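Side-chain contacts in ATP-dependent DNA helicase (Mycobacterium smegmatis, PDB 5V9X), which uses ATP hydrolysis to move 3'-to-5' along single-stranded DNA and unwind RNA:DNA duplexes: residues R38-F41 and T42-F45; A47-P50 and A51-D54; V413-A416 and G417-V420; V443-Q447 and T448-E452. One frame throughout, in Å; residues are numbered along the deposited sequence.

Contact 1 (R38-F41 and T42-F45); sequences REWF and TTAF. With ANP (phosphoaminophosphonic acid-adenylate ester), chain C.
The adenine side of the nucleotide pocket is built here from an aromatic cluster at the C-terminal end of helix 35-44, where Phe45 meets both Trp40 and Phe41 about one helical turn earlier. Phe45 is the first residue to leave helical geometry, yet its N still bonds to Phe41 O (3.0 Å). Phe41 carries CG anti to its own N, whereas Phe45 has CG anti to the carbonyl carbon (chi1 -49°), which lets the rings meet. They do so obliquely, planes 48° apart, with Phe45 CD2 over one face of Phe41 and 3.4 Å from Phe41 CE2. Toward Trp40 the relation is offset edge-to-face: the edge of Phe45 faces the six-membered ring at 85°, and Phe45 CE2 lies 3.9 Å from Trp40 CH2. One face of Phe45 lies over the adenine of ANP, Phe45 CD1 being 3.3 Å from ANP C2, and Ala44 CB lies over the opposite face. Thr43 OG1 donates to Trp40 O (2.8 Å) and also bonds to Arg126. Behind the cluster, Trp40 packs on Leu81 of helix 75-88 and Val127 of helix 118-130, while Phe41 reaches Leu77 and forms an edge-to-face pair with Trp56 of helix 50-60.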
# COMPACT_ATOMS: atom_id res chain seq x y z
N ARG A 38 -15.41 -4.69 34.04
CA ARG A 38 -16.78 -4.31 33.72
C ARG A 38 -17.12 -2.94 34.29
O ARG A 38 -17.71 -2.10 33.60
CB ARG A 38 -17.76 -5.37 34.24
CG ARG A 38 -19.20 -5.14 33.82
CD ARG A 38 -20.17 -6.02 34.60
NE ARG A 38 -19.82 -7.44 34.54
CZ ARG A 38 -19.42 -8.16 35.58
NH1 ARG A 38 -19.33 -7.61 36.78
NH2 ARG A 38 -19.13 -9.45 35.42
N GLU A 39 -16.73 -2.69 35.55
CA GLU A 39 -17.05 -1.41 36.17
C GLU A 39 -16.30 -0.26 35.49
O GLU A 39 -16.86 0.83 35.33
CB GLU A 39 -16.74 -1.43 37.66
CG GLU A 39 -17.06 -0.11 38.36
CD GLU A 39 -17.16 -0.23 39.87
OE1 GLU A 39 -16.12 -0.15 40.55
OE2 GLU A 39 -18.30 -0.40 40.37
N TRP A 40 -15.05 -0.49 35.09
CA TRP A 40 -14.31 0.58 34.42
C TRP A 40 -14.95 0.95 33.09
O TRP A 40 -15.23 2.12 32.83
CB TRP A 40 -12.85 0.19 34.20
CG TRP A 40 -12.24 1.13 33.21
CD1 TRP A 40 -11.85 2.41 33.44
CD2 TRP A 40 -12.02 0.88 31.81
NE1 TRP A 40 -11.38 2.97 32.28
CE2 TRP A 40 -11.47 2.06 31.27
CE3 TRP A 40 -12.23 -0.22 30.98
CZ2 TRP A 40 -11.12 2.16 29.92
CZ3 TRP A 40 -11.88 -0.11 29.64
CH2 TRP A 40 -11.33 1.07 29.13
N PHE A 41 -15.17 -0.05 32.23
CA PHE A 41 -15.72 0.24 30.90
C PHE A 41 -17.06 0.94 30.99
O PHE A 41 -17.39 1.77 30.13
CB PHE A 41 -15.84 -1.06 30.09
CG PHE A 41 -16.13 -0.84 28.63
CD1 PHE A 41 -17.43 -0.67 28.18
CD2 PHE A 41 -15.09 -0.79 27.71
CE1 PHE A 41 -17.69 -0.46 26.84
CE2 PHE A 41 -15.35 -0.59 26.37
CZ PHE A 41 -16.65 -0.42 25.93
N THR A 42 -17.85 0.64 32.03
CA THR A 42 -19.13 1.31 32.20
C THR A 42 -18.94 2.78 32.57
O THR A 42 -19.69 3.65 32.09
CB THR A 42 -19.96 0.59 33.27
OG1 THR A 42 -20.30 -0.72 32.80
CG2 THR A 42 -21.23 1.36 33.58
N THR A 43 -17.94 3.09 33.39
CA THR A 43 -17.67 4.47 33.76
C THR A 43 -16.93 5.24 32.67
O THR A 43 -16.80 6.47 32.79
CB THR A 43 -16.87 4.54 35.06
OG1 THR A 43 -15.58 3.94 34.87
CG2 THR A 43 -17.60 3.81 36.18
N ALA A 44 -16.44 4.57 31.64
CA ALA A 44 -15.67 5.20 30.58
C ALA A 44 -16.47 5.46 29.31
O ALA A 44 -16.26 6.49 28.65
CB ALA A 44 -14.45 4.34 30.23
N PHE A 45 -17.39 4.57 28.96
CA PHE A 45 -18.16 4.70 27.73
C PHE A 45 -19.64 4.45 28.02
O PHE A 45 -19.99 3.70 28.94
CB PHE A 45 -17.67 3.72 26.65
CG PHE A 45 -16.18 3.75 26.46
CD1 PHE A 45 -15.58 4.76 25.73
CD2 PHE A 45 -15.38 2.77 27.02
CE1 PHE A 45 -14.21 4.79 25.55
CE2 PHE A 45 -14.01 2.79 26.84
CZ PHE A 45 -13.42 3.81 26.10
PG ANP C . -9.54 2.84 13.20
O1G ANP C . -9.19 4.07 12.43
O2G ANP C . -8.23 2.09 13.63
O3G ANP C . -10.43 1.88 12.31
PB ANP C . -10.78 1.98 15.52
O1B ANP C . -9.50 1.14 15.83
O2B ANP C . -11.78 1.12 14.83
N3B ANP C . -10.40 3.30 14.58
PA ANP C . -10.45 3.05 17.99
O1A ANP C . -9.29 3.82 17.47
O2A ANP C . -10.06 1.84 18.82
O3A ANP C . -11.39 2.49 16.85
O5' ANP C . -11.39 4.01 18.82
C5' ANP C . -11.97 5.28 18.36
C4' ANP C . -12.08 6.22 19.53
O4' ANP C . -13.26 5.92 20.33
C3' ANP C . -10.91 6.12 20.51
O3' ANP C . -10.77 7.35 21.20
C2' ANP C . -11.40 5.04 21.48
O2' ANP C . -10.57 4.90 22.65
C1' ANP C . -12.87 5.44 21.61
N9 ANP C . -13.80 4.37 21.98
C8 ANP C . -13.57 3.02 22.03
N7 ANP C . -14.62 2.31 22.39
C5 ANP C . -15.60 3.26 22.59
C6 ANP C . -16.95 3.16 22.98
N6 ANP C . -17.56 2.01 23.25
N1 ANP C . -17.66 4.31 23.10
C2 ANP C . -17.05 5.47 22.83
N3 ANP C . -15.79 5.69 22.46
C4 ANP C . -15.11 4.54 22.35

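Contact 2 (A47-P50 and A51-D54); sequences APTP and AQAD. With ANP (phosphoaminophosphonic acid-adenylate ester), chain C.
Gln52 OE1 is gripped by two donors, Thr49 N at 2.9 Å and the adenine amino group, ANP N6, at 3.1 Å. The backbone N-H comes in nearly straight (165°) but tilted 27° from the plane of the amide. From the same amide, Gln52 NE2 donates to ANP N7 over 3.0 Å, and it has a second acceptor in Gly74 O. The glutamine can reach the base because its chain runs extended beyond CG (chi2 169°), carrying the amide past Thr49 OG1, which lies 3.5 Å from Gln52 CG. Thr49 occupies the N-cap of helix 50-60. Its OG1 accepts a weak bond from Gln52 N, and with the Thr49 N to Gln52 OE1 bond this closes a capping box. Thr49 O accepts from Ala53 N (3.0 Å), and Pro50 O from Asp54 N; the stronger polar partner of Thr49 OG1 is Ser73 O. Pro48 CB rests 3.7 Å from Gln52 OE1, and Ala47 O receives a further bond from ANP N6 at 3.3 Å. Two acceptors for N6 and one donor for N7 make a pattern that fits adenine, consistent with the Q motif of DEAD-box and related helicases. With OE1 engaged as acceptor by the cap, NE2 faces N7, which would let the fold of the helix start help fix which purine is accepted.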
# COMPACT_ATOMS: atom_id res chain seq x y z
N ALA A 47 -21.87 2.81 26.20
CA ALA A 47 -22.18 1.40 25.96
C ALA A 47 -21.19 0.87 24.94
O ALA A 47 -20.69 1.63 24.11
CB ALA A 47 -23.61 1.22 25.45
N PRO A 48 -20.87 -0.43 24.99
CA PRO A 48 -20.05 -1.02 23.93
C PRO A 48 -20.69 -0.82 22.56
O PRO A 48 -21.90 -0.68 22.44
CB PRO A 48 -20.00 -2.50 24.31
CG PRO A 48 -20.25 -2.53 25.77
CD PRO A 48 -21.18 -1.39 26.06
N THR A 49 -19.85 -0.80 21.54
CA THR A 49 -20.37 -0.79 20.18
C THR A 49 -20.65 -2.21 19.72
O THR A 49 -20.10 -3.17 20.27
CB THR A 49 -19.37 -0.12 19.23
OG1 THR A 49 -18.17 -0.89 19.16
CG2 THR A 49 -19.04 1.29 19.72
N PRO A 50 -21.52 -2.39 18.72
CA PRO A 50 -21.76 -3.74 18.19
C PRO A 50 -20.50 -4.52 17.86
O PRO A 50 -20.39 -5.70 18.22
CB PRO A 50 -22.61 -3.46 16.94
CG PRO A 50 -23.36 -2.23 17.28
CD PRO A 50 -22.44 -1.40 18.13
N ALA A 51 -19.53 -3.88 17.20
CA ALA A 51 -18.29 -4.57 16.86
C ALA A 51 -17.55 -5.05 18.11
O ALA A 51 -16.91 -6.10 18.08
CB ALA A 51 -17.39 -3.66 16.03
N GLN A 52 -17.64 -4.31 19.21
CA GLN A 52 -17.02 -4.75 20.45
C GLN A 52 -17.76 -5.94 21.05
O GLN A 52 -17.15 -6.94 21.44
CB GLN A 52 -16.97 -3.60 21.46
CG GLN A 52 -15.90 -2.57 21.15
CD GLN A 52 -16.04 -1.32 21.99
OE1 GLN A 52 -17.13 -0.98 22.44
NE2 GLN A 52 -14.93 -0.62 22.21
N ALA A 53 -19.09 -5.85 21.13
CA ALA A 53 -19.88 -6.93 21.73
C ALA A 53 -19.68 -8.24 20.99
O ALA A 53 -19.47 -9.29 21.60
CB ALA A 53 -21.36 -6.54 21.75
N ASP A 54 -19.73 -8.20 19.65
CA ASP A 54 -19.52 -9.40 18.86
C ASP A 54 -18.09 -9.91 19.01
O ASP A 54 -17.86 -11.11 19.20
CB ASP A 54 -19.82 -9.13 17.39
CG ASP A 54 -21.23 -8.60 17.17
OD1 ASP A 54 -22.03 -8.61 18.13
OD2 ASP A 54 -21.52 -8.18 16.03
PG ANP C . -9.54 2.84 13.20
O1G ANP C . -9.19 4.07 12.43
O2G ANP C . -8.23 2.09 13.63
O3G ANP C . -10.43 1.88 12.31
PB ANP C . -10.78 1.98 15.52
O1B ANP C . -9.50 1.14 15.83
O2B ANP C . -11.78 1.12 14.83
N3B ANP C . -10.40 3.30 14.58
PA ANP C . -10.45 3.05 17.99
O1A ANP C . -9.29 3.82 17.47
O2A ANP C . -10.06 1.84 18.82
O3A ANP C . -11.39 2.49 16.85
O5' ANP C . -11.39 4.01 18.82
C5' ANP C . -11.97 5.28 18.36
C4' ANP C . -12.08 6.22 19.53
O4' ANP C . -13.26 5.92 20.33
C3' ANP C . -10.91 6.12 20.51
O3' ANP C . -10.77 7.35 21.20
C2' ANP C . -11.40 5.04 21.48
O2' ANP C . -10.57 4.90 22.65
C1' ANP C . -12.87 5.44 21.61
N9 ANP C . -13.80 4.37 21.98
C8 ANP C . -13.57 3.02 22.03
N7 ANP C . -14.62 2.31 22.39
C5 ANP C . -15.60 3.26 22.59
C6 ANP C . -16.95 3.16 22.98
N6 ANP C . -17.56 2.01 23.25
N1 ANP C . -17.66 4.31 23.10
C2 ANP C . -17.05 5.47 22.83
N3 ANP C . -15.79 5.69 22.46
C4 ANP C . -15.11 4.54 22.35

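Contact 3 (V413-A416 and G417-V420); sequences VGRA and GHQV. With ANP (phosphoaminophosphonic acid-adenylate ester), chain C.
Arg415 and His418 converge on one terminal oxygen of the nucleotide, ANP O1G, and the close-packed part of this turn lies around that atom. Arg415 NH2 bonds to ANP O1G at 2.7 Å and Arg415 NH1 at 2.9 Å, so the oxygen sits at the edge of the guanidinium, in its plane. His418 NE2 adds a nearly straight bond to ANP O1G (2.9 Å), again in the plane of its ring. The two side chains lie side by side and point the same way, their planes 55° apart, with Arg415 NH1 3.2 Å from His418 NE2; the shared anion makes this closeness of two basic groups reasonable. A bond from His418 ND1 to Asp390 OD1 helps fix the ring, and Gly414 O lies at its edge, in plane. Bends at chi2 (-44°) and chi3 (95°) turn the guanidinium of Arg415 back toward O1G, and its NE is held by Gln411 O. An arginine meeting a gamma-phosphate oxygen through both NH1 and NH2, in the sequence VGRAGH, is consistent with motif VI of superfamily 2 helicases, and Arg415 may play the part of an arginine finger, as in relatives. The partly exposed Gln419 and Val420 are the looser side, making no contact with 413-416. Val420 CG2 instead lies over the adenine face opposite Phe45, 3.5 Å from ANP N3. Within the fold the turn follows helix 406-413 and leads to strand 424-429; Ala416 and Arg415 pack on Val397 of strand 394-400, and Gly417 pairs through its backbone with Val394.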
# COMPACT_ATOMS: atom_id res chain seq x y z
N VAL A 413 -9.18 9.82 5.54
CA VAL A 413 -10.24 10.70 6.02
C VAL A 413 -10.75 10.24 7.38
O VAL A 413 -11.21 11.05 8.20
CB VAL A 413 -11.38 10.78 4.99
CG1 VAL A 413 -12.57 11.58 5.53
CG2 VAL A 413 -10.88 11.41 3.69
N GLY A 414 -10.64 8.94 7.67
CA GLY A 414 -11.06 8.41 8.96
C GLY A 414 -10.33 9.00 10.14
O GLY A 414 -10.84 8.94 11.27
N ARG A 415 -9.14 9.57 9.93
CA ARG A 415 -8.41 10.19 11.03
C ARG A 415 -9.19 11.35 11.64
O ARG A 415 -9.06 11.62 12.84
CB ARG A 415 -7.04 10.70 10.55
CG ARG A 415 -6.12 9.65 9.93
CD ARG A 415 -6.12 8.36 10.73
NE ARG A 415 -7.07 7.39 10.18
CZ ARG A 415 -7.59 6.39 10.87
NH1 ARG A 415 -7.26 6.21 12.14
NH2 ARG A 415 -8.44 5.56 10.29
N ALA A 416 -10.01 12.03 10.84
CA ALA A 416 -10.84 13.11 11.35
C ALA A 416 -12.10 12.55 12.01
O ALA A 416 -12.61 11.50 11.62
CB ALA A 416 -11.22 14.07 10.22
N GLY A 417 -12.58 13.27 13.02
CA GLY A 417 -13.76 12.84 13.76
C GLY A 417 -13.64 11.45 14.35
O GLY A 417 -14.60 10.67 14.32
N HIS A 418 -12.47 11.13 14.91
CA HIS A 418 -12.15 9.76 15.29
C HIS A 418 -12.78 9.40 16.64
O HIS A 418 -12.11 9.03 17.61
CB HIS A 418 -10.64 9.57 15.32
CG HIS A 418 -10.20 8.16 15.08
ND1 HIS A 418 -9.81 7.32 16.10
CD2 HIS A 418 -10.11 7.44 13.94
CE1 HIS A 418 -9.49 6.14 15.60
NE2 HIS A 418 -9.66 6.19 14.29
N GLN A 419 -14.10 9.51 16.68
CA GLN A 419 -14.89 9.13 17.85
C GLN A 419 -16.13 8.39 17.37
O GLN A 419 -16.55 8.53 16.22
CB GLN A 419 -15.29 10.34 18.71
CG GLN A 419 -14.13 11.19 19.20
CD GLN A 419 -13.74 12.27 18.21
OE1 GLN A 419 -14.60 12.99 17.69
NE2 GLN A 419 -12.44 12.40 17.94
N VAL A 420 -16.72 7.60 18.27
CA VAL A 420 -17.87 6.78 17.92
C VAL A 420 -19.05 7.69 17.58
O VAL A 420 -19.46 8.51 18.40
CB VAL A 420 -18.22 5.81 19.05
CG1 VAL A 420 -19.47 5.02 18.71
CG2 VAL A 420 -17.05 4.87 19.32
PG ANP C . -9.54 2.84 13.20
O1G ANP C . -9.19 4.07 12.43
O2G ANP C . -8.23 2.09 13.63
O3G ANP C . -10.43 1.88 12.31
PB ANP C . -10.78 1.98 15.52
O1B ANP C . -9.50 1.14 15.83
O2B ANP C . -11.78 1.12 14.83
N3B ANP C . -10.40 3.30 14.58
PA ANP C . -10.45 3.05 17.99
O1A ANP C . -9.29 3.82 17.47
O2A ANP C . -10.06 1.84 18.82
O3A ANP C . -11.39 2.49 16.85
O5' ANP C . -11.39 4.01 18.82
C5' ANP C . -11.97 5.28 18.36
C4' ANP C . -12.08 6.22 19.53
O4' ANP C . -13.26 5.92 20.33
C3' ANP C . -10.91 6.12 20.51
O3' ANP C . -10.77 7.35 21.20
C2' ANP C . -11.40 5.04 21.48
O2' ANP C . -10.57 4.90 22.65
C1' ANP C . -12.87 5.44 21.61
N9 ANP C . -13.80 4.37 21.98
C8 ANP C . -13.57 3.02 22.03
N7 ANP C . -14.62 2.31 22.39
C5 ANP C . -15.60 3.26 22.59
C6 ANP C . -16.95 3.16 22.98
N6 ANP C . -17.56 2.01 23.25
N1 ANP C . -17.66 4.31 23.10
C2 ANP C . -17.05 5.47 22.83
N3 ANP C . -15.79 5.69 22.46
C4 ANP C . -15.11 4.54 22.35

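Contact 4 (V443-Q447 and T448-E452); sequences VQRMQ and TGDIE
Arg445 and Asp450 meet across the Schellman motif that ends helix 433-448, and the arginine folds back over the turn. Its CB lies 3.6 Å from Asp450 O, and CD comes 3.7 Å from Asp450 CB. NE is near Asp450 O without bonding to it, whereas CZ and NH1 each lie 3.5 Å from Asp450 CB, which sits over one face of the guanidinium, and NH2 ends 3.6 Å from Asp450 O. Bends at chi2 (-90°) and chi3 (-81°) bring this flat group across the aspartate, the side chains at about a right angle. The guanidinium and carboxylate planes differ by only 25°, yet Arg445 NH1 stays 4.2 Å from Asp450 OD2, so the charged ends interact only electrostatically, beyond salt-bridge range, while Asp450 CB packs on the guanidinium. The backbone defines the motif: Asp450 N donates to Arg445 O, Gly449 N gives a weak bond to Met446 O, and Gly449 has the positive phi of the C-prime residue. Elsewhere Met446 leans on Leu410 of helix 406-413, and Arg445 on Leu629 of helix 627-640. The carboxylate has a closer partner, for Thr448 OG1 donates to Asp450 OD2 at 2.6 Å, from above the carboxylate plane.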
# COMPACT_ATOMS: atom_id res chain seq x y z
N VAL A 443 -14.21 9.88 -4.33
CA VAL A 443 -15.27 10.30 -3.41
C VAL A 443 -16.52 9.46 -3.64
O VAL A 443 -17.19 9.05 -2.68
CB VAL A 443 -15.56 11.80 -3.59
CG1 VAL A 443 -16.87 12.18 -2.90
CG2 VAL A 443 -14.41 12.63 -3.04
N GLN A 444 -16.84 9.17 -4.90
CA GLN A 444 -18.01 8.36 -5.22
C GLN A 444 -17.91 6.97 -4.60
O GLN A 444 -18.84 6.51 -3.92
CB GLN A 444 -18.17 8.27 -6.73
CG GLN A 444 -19.30 7.38 -7.20
CD GLN A 444 -19.33 7.25 -8.71
OE1 GLN A 444 -19.91 8.09 -9.40
NE2 GLN A 444 -18.71 6.20 -9.23
N ARG A 445 -16.77 6.30 -4.80
CA ARG A 445 -16.61 4.95 -4.27
C ARG A 445 -16.53 4.95 -2.74
O ARG A 445 -16.98 3.99 -2.11
CB ARG A 445 -15.36 4.30 -4.86
CG ARG A 445 -15.30 4.30 -6.39
CD ARG A 445 -15.93 3.05 -6.99
NE ARG A 445 -15.01 1.91 -6.96
CZ ARG A 445 -15.32 0.70 -7.39
NH1 ARG A 445 -16.53 0.45 -7.88
NH2 ARG A 445 -14.43 -0.28 -7.33
N MET A 446 -15.97 6.01 -2.15
CA MET A 446 -15.88 6.08 -0.69
C MET A 446 -17.26 6.16 -0.06
O MET A 446 -17.51 5.54 0.99
CB MET A 446 -15.05 7.30 -0.27
CG MET A 446 -13.57 7.19 -0.55
SD MET A 446 -12.77 8.80 -0.40
CE MET A 446 -12.95 9.10 1.36
N GLN A 447 -18.17 6.92 -0.66
CA GLN A 447 -19.52 7.06 -0.11
C GLN A 447 -20.29 5.75 -0.18
O GLN A 447 -21.13 5.48 0.69
CB GLN A 447 -20.27 8.18 -0.83
CG GLN A 447 -19.65 9.56 -0.65
CD GLN A 447 -20.30 10.62 -1.51
OE1 GLN A 447 -21.03 10.31 -2.46
NE2 GLN A 447 -20.05 11.88 -1.18
N THR A 448 -20.03 4.92 -1.19
CA THR A 448 -20.67 3.62 -1.32
C THR A 448 -19.82 2.48 -0.80
O THR A 448 -20.27 1.33 -0.80
CB THR A 448 -21.04 3.36 -2.79
OG1 THR A 448 -19.85 3.31 -3.58
CG2 THR A 448 -21.96 4.45 -3.32
N GLY A 449 -18.59 2.75 -0.36
CA GLY A 449 -17.75 1.71 0.20
C GLY A 449 -17.24 0.70 -0.81
O GLY A 449 -16.99 -0.45 -0.44
N ASP A 450 -17.07 1.11 -2.07
CA ASP A 450 -16.61 0.21 -3.13
C ASP A 450 -15.08 0.21 -3.15
O ASP A 450 -14.44 0.94 -3.91
CB ASP A 450 -17.19 0.62 -4.47
CG ASP A 450 -18.63 0.19 -4.65
OD1 ASP A 450 -18.92 -1.02 -4.48
OD2 ASP A 450 -19.49 1.06 -4.93
N ILE A 451 -14.50 -0.62 -2.29
CA ILE A 451 -13.04 -0.74 -2.21
C ILE A 451 -12.57 -1.88 -3.10
O ILE A 451 -13.37 -2.60 -3.70
CB ILE A 451 -12.57 -0.93 -0.76
CG1 ILE A 451 -13.19 -2.19 -0.15
CG2 ILE A 451 -12.91 0.30 0.08
CD1 ILE A 451 -12.71 -2.47 1.25
N GLU A 452 -11.25 -2.06 -3.17
CA GLU A 452 -10.66 -3.04 -4.07
C GLU A 452 -10.69 -4.43 -3.45
O GLU A 452 -10.66 -4.59 -2.23
CB GLU A 452 -9.21 -2.66 -4.39
CG GLU A 452 -8.98 -1.16 -4.56
CD GLU A 452 -8.78 -0.43 -3.24
OE1 GLU A 452 -8.08 -0.97 -2.36
OE2 GLU A 452 -9.34 0.68 -3.08

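Contacts 1, 2 and 3 share the bound nucleotide; contact 4 stands apart, the side chain of Ile451 about 12 Å from ANP. The touching residues of contact 3 are all buried, whereas the other three contacts are partly buried. Chemistry follows place: aromatic surface in contact 1 for the base, amide and backbone polarity in contact 2 for its edge, and cationic and imidazole groups in contact 3 for the phosphate, with Val420 covering the adenine face opposite Phe45. Phe41 of helix 35-44 packs on Pro48 in the connecting loop and on Gln52 of helix 50-60. Thr49 meets Val420, bringing together the loops before helix 50-60 and strand 424-429. Contact 4, a helix ending, touches contact 3 where Met446 meets Val413.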